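Local coordinates for protein fimbrium subunit Fim1C (Bacteroides vulgatus, PDB 4QB7) that probably forms part of the tip of fimbriae, the surface filaments through which the bacterium adheres and builds biofilm, at residues 310-315 with 327-332; 176-181 with 186-191. All blocks are in the same frame, centred on the assembly; numbering follows the deposited sequence.

Interactions 1 and 2 are both buried, and both join the same two sheets. In interaction 1 the end of strand 301-313 and the residues just after it, from the antiparallel sheet that also holds strands 186-196 and 286-296, face strand 323-331 of the mixed sheet; in interaction 2 strand 159-178 of the mixed sheet faces strand 186-196. Their centres are about 13 Å apart, and strands 159-178 and 323-331 run parallel side by side, with a probable hydrogen bond from Ile331 N to Lys177 O (2.9 Å). Neither contact has hydrogen bonds between its two segments. Interaction 1 uses an aromatic ring face; interaction 2 is wholly aliphatic, while a sulfate, probably from the crystallisation liquor, is held by Lys177, which points away from the contact.

Interaction 1: residues 310-315 with 327-332; sequences KEVSLP and YVLTIK
Leu314 sets both of its methyls against the ring of Tyr327. CD2 is over the middle of one face, a CH-pi contact 3.8 Å from the ring centroid and only 3° off the ring normal; CD1 is near the phenolic end, 3.9 Å from Tyr327 OH. The two side chains cross at about a right angle. In each, CG stands anti to the carbonyl carbon (chi1 -63° in Leu314, -58° in Tyr327), which brings methyl and ring together in the space between the strands. The hydroxyl itself is hydrogen-bonded to Thr318 OG1, so the ring is held at its far end too. Leu314 follows directly on strand 301-313, which pairs with strand 286-296 in one layer of a beta sandwich; Tyr327 lies on strand 323-331 in the facing layer. Cutting Tyr327 back to an alanine is likely to take away the ring face under Leu314 CD2 and leave Thr318 OG1 without this partner. Pro315 CD approaches the same ring obliquely, 4.5 Å from Tyr327 CE1. The purely aliphatic pair is Val312 CG1 with Leu329 CG, at 4.3 Å, with Val340 also against Val312 and Ile174 against Leu329.

Interaction 2: residues 176-181 with 186-191; sequences VKPDVN and TKIFVT. With SO4 (sulfate ion), chain K; SO4 (sulfate ion), chain B.
The pyrrolidine of Pro178 is the one ring that meets the opposite segment, and it does so through CB, which lies 3.8 Å from Ile188 CD1. The aromatic ring of Phe189 belongs to the other side of its strand, where it stacks on Tyr245. Ile188 reaches the proline with its longer branch: CG1 is anti to the carbonyl carbon (chi1 -57°), and an extended chi2 of 175° carries CD1 to the pyrrolidine. The second pair is Val176 with Val190, one methyl each, CG2 to CG2 at 4.2 Å, the side chains crossing obliquely. Leu261 of strand 259-270 touches both valines, and Ile331 also packs on Val176.

The arrangement is a beta arch: strand 159-178 leaves the mixed sheet, a short loop crosses the gap, and strand 186-196 enters the antiparallel sheet, so the two strands face each other across the sandwich, an architecture consistent with the transthyretin clan. Lys177 points away from the interlayer, and its chain, extended beyond CG, takes NZ to a sulfate oxygen, O4, at 2.9 Å; Ala258 N also binds that ion. A second sulfate lies by Thr191 and Asn290, though the bond modelled to Thr191 OG1 is too short to be relied on. Both ions probably come from the crystallisation liquor. Ile188 has its backbone partner in Val252, and its N is also hydrogen-bonded to Ser253 OG. Apart from the connecting loop, the two segments meet through buried aliphatic groups with no hydrogen bond between them, so shape and burial, not directed bonds, set how the layers fit here.

Interaction 1: residues 310-315 with 327-332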
ATOM      1  N   LYS A 310      22.607   8.461   9.144  1.00 42.09           N
ATOM      2  CA  LYS A 310      22.376   9.864   8.789  1.00 41.43           C
ATOM      3  C   LYS A 310      20.851  10.087   8.632  1.00 47.18           C
ATOM      4  O   LYS A 310      20.173   9.449   7.830  1.00 46.17           O
ATOM      5  CB  LYS A 310      23.171  10.243   7.518  1.00 42.12           C
ATOM      6  CG  LYS A 310      22.797  11.549   6.825  1.00 51.92           C
ATOM      7  CD  LYS A 310      23.014  12.790   7.688  1.00 66.88           C
ATOM      8  CE  LYS A 310      23.358  14.014   6.881  1.00 79.40           C
ATOM      9  NZ  LYS A 310      24.709  13.892   6.255  1.00 85.48           N
ATOM     10  N   GLU A 311      20.329  10.978   9.454  1.00 46.46           N
ATOM     11  CA  GLU A 311      18.927  11.344   9.530  1.00 46.24           C
ATOM     12  C   GLU A 311      18.537  12.227   8.357  1.00 51.03           C
ATOM     13  O   GLU A 311      19.253  13.172   8.000  1.00 51.33           O
ATOM     14  CB  GLU A 311      18.689  12.074  10.845  1.00 48.30           C
ATOM     15  CG  GLU A 311      17.242  12.145  11.237  1.00 58.34           C
ATOM     16  CD  GLU A 311      17.022  12.936  12.504  1.00 78.24           C
ATOM     17  OE1 GLU A 311      16.860  14.177  12.406  1.00 67.42           O
ATOM     18  OE2 GLU A 311      16.970  12.305  13.587  1.00 66.04           O
ATOM     19  N   VAL A 312      17.402  11.888   7.746  1.00 46.15           N
ATOM     20  CA  VAL A 312      16.805  12.590   6.618  1.00 44.37           C
ATOM     21  C   VAL A 312      15.321  12.740   6.948  1.00 49.88           C
ATOM     22  O   VAL A 312      14.628  11.733   7.026  1.00 50.37           O
ATOM     23  CB  VAL A 312      17.054  11.837   5.282  1.00 45.31           C
ATOM     24  CG1 VAL A 312      16.320  12.492   4.131  1.00 45.35           C
ATOM     25  CG2 VAL A 312      18.523  11.730   4.968  1.00 43.94           C
ATOM     26  N   SER A 313      14.845  13.971   7.201  1.00 47.54           N
ATOM     27  CA  SER A 313      13.439  14.210   7.517  1.00 47.72           C
ATOM     28  C   SER A 313      12.591  14.168   6.264  1.00 51.05           C
ATOM     29  O   SER A 313      12.970  14.760   5.251  1.00 51.41           O
ATOM     30  CB  SER A 313      13.251  15.557   8.210  1.00 52.47           C
ATOM     31  OG  SER A 313      13.593  15.517   9.587  1.00 63.95           O
ATOM     32  N   LEU A 314      11.448  13.459   6.324  1.00 45.56           N
ATOM     33  CA  LEU A 314      10.499  13.412   5.222  1.00 43.24           C
ATOM     34  C   LEU A 314       9.567  14.622   5.345  1.00 50.23           C
ATOM     35  O   LEU A 314       9.279  15.064   6.475  1.00 50.42           O
ATOM     36  CB  LEU A 314       9.728  12.090   5.173  1.00 41.04           C
ATOM     37  CG  LEU A 314      10.583  10.852   4.927  1.00 41.11           C
ATOM     38  CD1 LEU A 314       9.766   9.589   5.052  1.00 37.72           C
ATOM     39  CD2 LEU A 314      11.338  10.939   3.603  1.00 39.95           C
ATOM     40  N   PRO A 315       9.134  15.227   4.212  1.00 47.32           N
ATOM     41  CA  PRO A 315       8.322  16.457   4.318  1.00 47.67           C
ATOM     42  C   PRO A 315       6.940  16.224   4.900  1.00 51.11           C
ATOM     43  O   PRO A 315       6.509  15.089   5.057  1.00 51.06           O
ATOM     44  CB  PRO A 315       8.236  16.962   2.870  1.00 49.34           C
ATOM     45  CG  PRO A 315       8.532  15.796   2.021  1.00 52.34           C
ATOM     46  CD  PRO A 315       9.425  14.886   2.798  1.00 47.52           C
ATOM     47  N   TYR A 327      10.494   9.448  -3.145  1.00 38.62           N
ATOM     48  CA  TYR A 327      11.357  10.452  -2.518  1.00 37.09           C
ATOM     49  C   TYR A 327      12.655  10.557  -3.276  1.00 41.84           C
ATOM     50  O   TYR A 327      13.302   9.534  -3.535  1.00 42.08           O
ATOM     51  CB  TYR A 327      11.640  10.119  -1.059  1.00 37.03           C
ATOM     52  CG  TYR A 327      10.419   9.980  -0.189  1.00 37.28           C
ATOM     53  CD1 TYR A 327       9.607  11.078   0.088  1.00 39.46           C
ATOM     54  CD2 TYR A 327      10.114   8.768   0.426  1.00 37.35           C
ATOM     55  CE1 TYR A 327       8.467  10.951   0.884  1.00 40.39           C
ATOM     56  CE2 TYR A 327       8.988   8.634   1.245  1.00 38.34           C
ATOM     57  CZ  TYR A 327       8.163   9.728   1.462  1.00 44.79           C
ATOM     58  OH  TYR A 327       7.067   9.615   2.283  1.00 44.07           O
ATOM     59  N   VAL A 328      13.026  11.781  -3.676  1.00 38.94           N
ATOM     60  CA  VAL A 328      14.303  12.005  -4.345  1.00 37.89           C
ATOM     61  C   VAL A 328      15.188  12.746  -3.361  1.00 43.48           C
ATOM     62  O   VAL A 328      14.848  13.853  -2.936  1.00 44.88           O
ATOM     63  CB  VAL A 328      14.163  12.716  -5.708  1.00 40.40           C
ATOM     64  CG1 VAL A 328      15.529  12.934  -6.364  1.00 38.33           C
ATOM     65  CG2 VAL A 328      13.226  11.930  -6.629  1.00 39.39           C
ATOM     66  N   LEU A 329      16.293  12.102  -2.964  1.00 40.80           N
ATOM     67  CA  LEU A 329      17.302  12.599  -2.007  1.00 40.88           C
ATOM     68  C   LEU A 329      18.535  13.112  -2.719  1.00 44.51           C
ATOM     69  O   LEU A 329      19.158  12.365  -3.495  1.00 42.75           O
ATOM     70  CB  LEU A 329      17.748  11.470  -1.053  1.00 40.43           C
ATOM     71  CG  LEU A 329      16.904  11.064   0.134  1.00 44.74           C
ATOM     72  CD1 LEU A 329      15.441  10.775  -0.249  1.00 44.52           C
ATOM     73  CD2 LEU A 329      17.517   9.866   0.770  1.00 47.09           C
ATOM     74  N   THR A 330      18.891  14.388  -2.457  1.00 41.35           N
ATOM     75  CA  THR A 330      20.069  15.009  -3.029  1.00 40.85           C
ATOM     76  C   THR A 330      21.100  15.154  -1.926  1.00 46.40           C
ATOM     77  O   THR A 330      20.877  15.882  -0.961  1.00 46.73           O
ATOM     78  CB  THR A 330      19.750  16.354  -3.727  1.00 44.83           C
ATOM     79  OG1 THR A 330      18.799  16.137  -4.764  1.00 41.92           O
ATOM     80  CG2 THR A 330      20.993  16.993  -4.336  1.00 41.21           C
ATOM     81  N   ILE A 331      22.220  14.440  -2.057  1.00 43.49           N
ATOM     82  CA  ILE A 331      23.308  14.539  -1.094  1.00 42.74           C
ATOM     83  C   ILE A 331      24.159  15.742  -1.489  1.00 48.72           C
ATOM     84  O   ILE A 331      24.693  15.769  -2.594  1.00 47.80           O
ATOM     85  CB  ILE A 331      24.115  13.226  -1.016  1.00 43.72           C
ATOM     86  CG1 ILE A 331      23.181  12.014  -0.730  1.00 42.49           C
ATOM     87  CG2 ILE A 331      25.205  13.379   0.035  1.00 43.46           C
ATOM     88  CD1 ILE A 331      23.857  10.692  -0.763  1.00 41.02           C
ATOM     89  N   LYS A 332      24.201  16.774  -0.624  1.00 48.22           N
ATOM     90  CA  LYS A 332      24.979  17.998  -0.844  1.00 48.66           C
ATOM     91  C   LYS A 332      26.420  17.701  -0.510  1.00 54.49           C
ATOM     92  O   LYS A 332      26.714  17.328   0.626  1.00 57.67           O
ATOM     93  CB  LYS A 332      24.451  19.157   0.004  1.00 52.07           C
ATOM     94  CG  LYS A 332      23.312  19.934  -0.644  1.00 70.92           C
ATOM     95  CD  LYS A 332      23.175  21.335  -0.012  1.00 86.82           C
ATOM     96  CE  LYS A 332      24.148  22.363  -0.563  1.00 99.71           C
ATOM     97  NZ  LYS A 332      24.755  23.213   0.509  1.00106.08           N
TER

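Interaction 2: residues 176-181 with 186-191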
ATOM      1  N   VAL A 176      18.412   8.376  -5.074  1.00 41.10           N
ATOM      2  CA  VAL A 176      19.496   9.208  -4.516  1.00 39.46           C
ATOM      3  C   VAL A 176      20.424   9.754  -5.603  1.00 43.26           C
ATOM      4  O   VAL A 176      20.686   9.073  -6.584  1.00 43.19           O
ATOM      5  CB  VAL A 176      20.336   8.453  -3.444  1.00 41.44           C
ATOM      6  CG1 VAL A 176      21.214   9.417  -2.664  1.00 40.75           C
ATOM      7  CG2 VAL A 176      19.458   7.654  -2.479  1.00 40.21           C
ATOM      8  N   LYS A 177      20.953  10.975  -5.412  1.00 40.19           N
ATOM      9  CA  LYS A 177      21.948  11.555  -6.326  1.00 39.63           C
ATOM     10  C   LYS A 177      22.819  12.585  -5.606  1.00 44.96           C
ATOM     11  O   LYS A 177      22.307  13.263  -4.714  1.00 45.60           O
ATOM     12  CB  LYS A 177      21.290  12.206  -7.555  1.00 41.16           C
ATOM     13  CG  LYS A 177      20.285  13.284  -7.220  1.00 40.59           C
ATOM     14  CD  LYS A 177      19.871  14.083  -8.397  1.00 36.87           C
ATOM     15  CE  LYS A 177      18.727  14.978  -7.997  1.00 42.19           C
ATOM     16  NZ  LYS A 177      18.098  15.622  -9.176  1.00 55.51           N
ATOM     17  N   PRO A 178      24.095  12.793  -6.013  1.00 41.52           N
ATOM     18  CA  PRO A 178      24.866  13.914  -5.444  1.00 41.10           C
ATOM     19  C   PRO A 178      24.383  15.238  -6.072  1.00 45.86           C
ATOM     20  O   PRO A 178      23.663  15.191  -7.087  1.00 45.53           O
ATOM     21  CB  PRO A 178      26.294  13.575  -5.858  1.00 42.92           C
ATOM     22  CG  PRO A 178      26.138  12.886  -7.176  1.00 47.04           C
ATOM     23  CD  PRO A 178      24.866  12.099  -7.074  1.00 42.77           C
ATOM     24  N   ASP A 179      24.738  16.418  -5.486  1.00 43.03           N
ATOM     25  CA  ASP A 179      24.272  17.707  -6.050  1.00 44.16           C
ATOM     26  C   ASP A 179      25.165  18.192  -7.208  1.00 47.88           C
ATOM     27  O   ASP A 179      24.784  19.105  -7.934  1.00 50.23           O
ATOM     28  CB  ASP A 179      24.128  18.812  -4.968  1.00 46.83           C
ATOM     29  CG  ASP A 179      25.404  19.220  -4.252  1.00 61.51           C
ATOM     30  OD1 ASP A 179      26.307  18.359  -4.104  1.00 64.93           O
ATOM     31  OD2 ASP A 179      25.470  20.374  -3.766  1.00 66.70           O
ATOM     32  N   VAL A 180      26.340  17.587  -7.370  1.00 43.07           N
ATOM     33  CA  VAL A 180      27.329  17.919  -8.401  1.00 42.95           C
ATOM     34  C   VAL A 180      27.854  16.637  -9.046  1.00 46.71           C
ATOM     35  O   VAL A 180      27.778  15.554  -8.449  1.00 43.65           O
ATOM     36  CB  VAL A 180      28.527  18.771  -7.844  1.00 45.64           C
ATOM     37  CG1 VAL A 180      28.068  20.132  -7.359  1.00 46.36           C
ATOM     38  CG2 VAL A 180      29.294  18.042  -6.747  1.00 44.03           C
ATOM     39  N   ASN A 181      28.451  16.784 -10.238  1.00 44.26           N
ATOM     40  CA  ASN A 181      29.112  15.699 -10.938  1.00 43.09           C
ATOM     41  C   ASN A 181      30.383  15.390 -10.153  1.00 46.51           C
ATOM     42  O   ASN A 181      31.160  16.295  -9.865  1.00 47.02           O
ATOM     43  CB  ASN A 181      29.404  16.134 -12.376  1.00 43.73           C
ATOM     44  CG  ASN A 181      29.954  15.064 -13.286  1.00 62.25           C
ATOM     45  OD1 ASN A 181      30.886  14.311 -12.955  1.00 55.72           O
ATOM     46  ND2 ASN A 181      29.456  15.053 -14.503  1.00 52.69           N
ATOM     47  N   THR A 186      35.501   9.463  -8.232  1.00 38.74           N
ATOM     48  CA  THR A 186      34.700   9.406  -7.017  1.00 37.13           C
ATOM     49  C   THR A 186      33.321   8.849  -7.343  1.00 42.07           C
ATOM     50  O   THR A 186      32.725   9.207  -8.386  1.00 41.23           O
ATOM     51  CB  THR A 186      34.637  10.782  -6.347  1.00 43.37           C
ATOM     52  OG1 THR A 186      35.951  11.110  -5.894  1.00 51.28           O
ATOM     53  CG2 THR A 186      33.699  10.821  -5.157  1.00 36.50           C
ATOM     54  N   LYS A 187      32.835   7.921  -6.463  1.00 38.44           N
ATOM     55  CA  LYS A 187      31.508   7.316  -6.602  1.00 38.59           C
ATOM     56  C   LYS A 187      30.813   7.287  -5.239  1.00 42.38           C
ATOM     57  O   LYS A 187      31.483   7.372  -4.209  1.00 41.09           O
ATOM     58  CB  LYS A 187      31.609   5.914  -7.251  1.00 41.90           C
ATOM     59  CG  LYS A 187      32.193   5.990  -8.683  1.00 43.73           C
ATOM     60  CD  LYS A 187      32.177   4.727  -9.462  1.00 46.54           C
ATOM     61  CE  LYS A 187      32.798   4.908 -10.828  1.00 56.21           C
ATOM     62  NZ  LYS A 187      32.004   5.822 -11.702  1.00 73.29           N
ATOM     63  N   ILE A 188      29.478   7.282  -5.232  1.00 40.64           N
ATOM     64  CA  ILE A 188      28.688   7.197  -3.997  1.00 40.79           C
ATOM     65  C   ILE A 188      27.902   5.902  -4.066  1.00 43.05           C
ATOM     66  O   ILE A 188      27.234   5.637  -5.078  1.00 41.68           O
ATOM     67  CB  ILE A 188      27.741   8.406  -3.697  1.00 44.22           C
ATOM     68  CG1 ILE A 188      28.475   9.713  -3.644  1.00 45.01           C
ATOM     69  CG2 ILE A 188      26.942   8.197  -2.372  1.00 44.13           C
ATOM     70  CD1 ILE A 188      27.530  10.870  -3.483  1.00 52.10           C
ATOM     71  N   PHE A 189      27.948   5.123  -2.977  1.00 39.11           N
ATOM     72  CA  PHE A 189      27.228   3.853  -2.852  1.00 37.59           C
ATOM     73  C   PHE A 189      26.327   3.852  -1.623  1.00 40.69           C
ATOM     74  O   PHE A 189      26.793   4.164  -0.524  1.00 40.06           O
ATOM     75  CB  PHE A 189      28.217   2.686  -2.781  1.00 38.52           C
ATOM     76  CG  PHE A 189      29.112   2.556  -3.987  1.00 39.56           C
ATOM     77  CD1 PHE A 189      28.676   1.888  -5.129  1.00 41.77           C
ATOM     78  CD2 PHE A 189      30.397   3.087  -3.979  1.00 40.48           C
ATOM     79  CE1 PHE A 189      29.511   1.767  -6.245  1.00 42.16           C
ATOM     80  CE2 PHE A 189      31.237   2.946  -5.088  1.00 42.55           C
ATOM     81  CZ  PHE A 189      30.797   2.269  -6.202  1.00 40.69           C
ATOM     82  N   VAL A 190      25.041   3.522  -1.799  1.00 36.77           N
ATOM     83  CA  VAL A 190      24.125   3.437  -0.658  1.00 36.09           C
ATOM     84  C   VAL A 190      24.143   1.974  -0.188  1.00 43.99           C
ATOM     85  O   VAL A 190      24.055   1.052  -1.015  1.00 43.90           O
ATOM     86  CB  VAL A 190      22.716   3.982  -0.978  1.00 37.48           C
ATOM     87  CG1 VAL A 190      21.713   3.632   0.127  1.00 36.74           C
ATOM     88  CG2 VAL A 190      22.771   5.491  -1.208  1.00 35.90           C
ATOM     89  N   THR A 191      24.337   1.763   1.131  1.00 40.84           N
ATOM     90  CA  THR A 191      24.496   0.421   1.703  1.00 39.80           C
ATOM     91  C   THR A 191      23.405   0.068   2.721  1.00 45.25           C
ATOM     92  O   THR A 191      23.267  -1.096   3.103  1.00 48.27           O
ATOM     93  CB  THR A 191      25.878   0.346   2.376  1.00 42.32           C
ATOM     94  OG1 THR A 191      25.959   1.394   3.344  1.00 38.03           O
ATOM     95  CG2 THR A 191      27.034   0.530   1.383  1.00 41.06           C
TER
HETATM   96  S   SO4 K 410      25.887  -0.572   6.032  0.50 47.95           S
HETATM   97  O1  SO4 K 410      26.857   0.063   5.215  0.50 51.59           O
HETATM   98  O2  SO4 K 410      26.291  -0.382   7.408  0.50 47.83           O
HETATM   99  O3  SO4 K 410      24.638   0.088   5.807  0.50 48.91           O
HETATM  100  O4  SO4 K 410      25.792  -2.019   5.680  0.50 48.97           O
HETATM  101  S   SO4 B 401      15.538  13.187 -10.706  0.70 59.59           S
HETATM  102  O1  SO4 B 401      15.522  13.200 -12.166  0.70 62.59           O
HETATM  103  O2  SO4 B 401      14.790  14.328 -10.156  0.70 57.89           O
HETATM  104  O3  SO4 B 401      14.923  11.936 -10.239  0.70 60.47           O
HETATM  105  O4  SO4 B 401      16.942  13.276 -10.319  0.70 59.14           O